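Local coordinates for enoyl-acyl carrier protein reductase (Uncultured bacterium, PDB 6KIA), which probably reduces enoyl-acyl carrier protein with NADH in bacterial fatty acid synthesis, and is linked to triclosan resistance, at residues S305-L310 / A392-V397. Sequence-based numbering, arbitrary orientation.
Sequences SLFPLL and ALVTDV
Phe-307 meets Val-394 and Thr-395 where a type I turn, Leu-306 to Leu-309, leads into helix 309-315 and faces the first turn of helix 394-413. Its CB does not point at that helix; CG, anti to the carbonyl carbon (chi1 -63°), turns the ring so that its far end comes near. CD1 of Phe-307 is the first ring atom to touch, 3.8 Å from CG1 of Val-394. CE1 of Phe-307 touches both partners, CG1 of Val-394 at 3.7 Å and, from a direction roughly at right angles, CG2 of Thr-395. At the far end, CZ of Phe-307 comes within 3.4 Å of CG2 of Thr-395. Val-394 lies against the ring edge, its CB in the ring plane, whereas the threonine methyl approaches obliquely. A chi1 of 58° in Thr-395 leaves CG2 anti to the carbonyl carbon, where it meets the ring. Separately, CD2 of Leu-306 lies 4.0 Å from the backbone O of Thr-395, which is hydrogen-bonded to the hydroxyl of Ser-399. At the helix start, the N-cap residue Leu-393 donates its backbone N-H to OD2 of Asp-396 (3.0 Å, 169°), straight at the hydrogen but from above the carboxylate plane. Leu-342 and Ile-346 of helix 339-351 also touch Phe-307. The contact is buried, with the side chain of Leu-306 about 8 Å from the bound NADH, and van der Waals contact rather than directional bonds joins the two segments.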
loop_
_atom_site.group_PDB
_atom_site.type_symbol
_atom_site.label_atom_id
_atom_site.label_comp_id
_atom_site.label_asym_id
_atom_site.label_seq_id
_atom_site.Cartn_x
_atom_site.Cartn_y
_atom_site.Cartn_z
ATOM N N SER A 305 13.268 7.740 -0.233
ATOM C CA SER A 305 13.697 6.486 0.391
ATOM C C SER A 305 14.102 5.422 -0.623
ATOM O O SER A 305 14.830 4.500 -0.288
ATOM C CB SER A 305 12.588 5.936 1.284
ATOM O OG SER A 305 12.298 6.841 2.350
ATOM N N LEU A 306 13.677 5.586 -1.867
ATOM C CA LEU A 306 13.810 4.531 -2.866
ATOM C C LEU A 306 15.158 4.538 -3.605
ATOM O O LEU A 306 15.662 3.480 -3.989
ATOM C CB LEU A 306 12.651 4.653 -3.868
ATOM C CG LEU A 306 12.568 3.688 -5.052
ATOM C CD1 LEU A 306 12.420 2.241 -4.575
ATOM C CD2 LEU A 306 11.366 4.109 -5.891
ATOM N N PHE A 307 15.763 5.712 -3.781
ATOM C CA PHE A 307 17.005 5.785 -4.579
ATOM C C PHE A 307 18.144 4.841 -4.154
ATOM O O PHE A 307 18.825 4.266 -5.023
ATOM C CB PHE A 307 17.518 7.229 -4.602
ATOM C CG PHE A 307 16.580 8.188 -5.273
ATOM C CD1 PHE A 307 16.413 8.167 -6.649
ATOM C CD2 PHE A 307 15.871 9.116 -4.528
ATOM C CE1 PHE A 307 15.537 9.061 -7.279
ATOM C CE2 PHE A 307 15.009 10.025 -5.142
ATOM C CZ PHE A 307 14.840 10.010 -6.509
ATOM N N PRO A 308 18.354 4.651 -2.830
ATOM C CA PRO A 308 19.441 3.741 -2.448
ATOM C C PRO A 308 19.226 2.280 -2.868
ATOM O O PRO A 308 20.155 1.485 -2.715
ATOM C CB PRO A 308 19.482 3.875 -0.913
ATOM C CG PRO A 308 18.896 5.226 -0.640
ATOM C CD PRO A 308 17.819 5.385 -1.655
ATOM N N LEU A 309 18.054 1.930 -3.398
ATOM C CA LEU A 309 17.888 0.587 -3.992
ATOM C C LEU A 309 18.957 0.359 -5.057
ATOM O O LEU A 309 19.427 -0.768 -5.250
ATOM C CB LEU A 309 16.469 0.414 -4.576
ATOM C CG LEU A 309 16.193 -0.944 -5.228
ATOM C CD1 LEU A 309 16.198 -2.051 -4.151
ATOM C CD2 LEU A 309 14.859 -0.947 -6.009
ATOM N N LEU A 310 19.371 1.433 -5.737
ATOM C CA LEU A 310 20.453 1.304 -6.730
ATOM C C LEU A 310 21.731 0.709 -6.115
ATOM O O LEU A 310 22.381 -0.183 -6.691
ATOM C CB LEU A 310 20.756 2.652 -7.379
ATOM C CG LEU A 310 19.768 3.092 -8.458
ATOM C CD1 LEU A 310 19.853 4.578 -8.757
ATOM C CD2 LEU A 310 19.953 2.264 -9.729
ATOM N N ALA A 392 9.580 11.421 -16.914
ATOM C CA ALA A 392 10.422 10.237 -17.013
ATOM C C ALA A 392 11.458 10.297 -15.894
ATOM O O ALA A 392 12.535 10.895 -16.041
ATOM C CB ALA A 392 11.089 10.142 -18.377
ATOM N N LEU A 393 11.116 9.670 -14.776
ATOM C CA LEU A 393 11.893 9.790 -13.550
ATOM C C LEU A 393 12.648 8.525 -13.199
ATOM O O LEU A 393 12.207 7.410 -13.503
ATOM C CB LEU A 393 10.967 10.135 -12.383
ATOM C CG LEU A 393 10.131 11.404 -12.510
ATOM C CD1 LEU A 393 9.088 11.432 -11.391
ATOM C CD2 LEU A 393 11.024 12.656 -12.517
ATOM N N VAL A 394 13.767 8.703 -12.508
ATOM C CA VAL A 394 14.486 7.587 -11.922
ATOM C C VAL A 394 13.538 6.746 -11.037
ATOM O O VAL A 394 13.590 5.503 -11.039
ATOM C CB VAL A 394 15.697 8.096 -11.103
ATOM C CG1 VAL A 394 16.284 6.976 -10.274
ATOM C CG2 VAL A 394 16.785 8.662 -12.053
ATOM N N THR A 395 12.677 7.427 -10.278
ATOM C CA THR A 395 11.775 6.704 -9.393
ATOM C C THR A 395 10.761 5.860 -10.160
ATOM O O THR A 395 10.228 4.921 -9.598
ATOM C CB THR A 395 11.022 7.630 -8.428
ATOM O OG1 THR A 395 10.278 8.601 -9.169
ATOM C CG2 THR A 395 12.007 8.319 -7.479
ATOM N N ASP A 396 10.447 6.230 -11.404
ATOM C CA ASP A 396 9.565 5.388 -12.238
ATOM C C ASP A 396 10.247 4.021 -12.468
ATOM O O ASP A 396 9.643 2.936 -12.274
ATOM C CB ASP A 396 9.247 6.033 -13.601
ATOM C CG ASP A 396 8.490 7.350 -13.494
ATOM O OD1 ASP A 396 7.819 7.606 -12.468
ATOM O OD2 ASP A 396 8.543 8.132 -14.474
ATOM N N VAL A 397 11.503 4.070 -12.904
ATOM C CA VAL A 397 12.275 2.863 -13.142
ATOM C C VAL A 397 12.350 2.027 -11.855
ATOM O O VAL A 397 12.068 0.816 -11.850
ATOM C CB VAL A 397 13.722 3.198 -13.644
ATOM C CG1 VAL A 397 14.511 1.941 -13.843
ATOM C CG2 VAL A 397 13.650 3.989 -14.953
#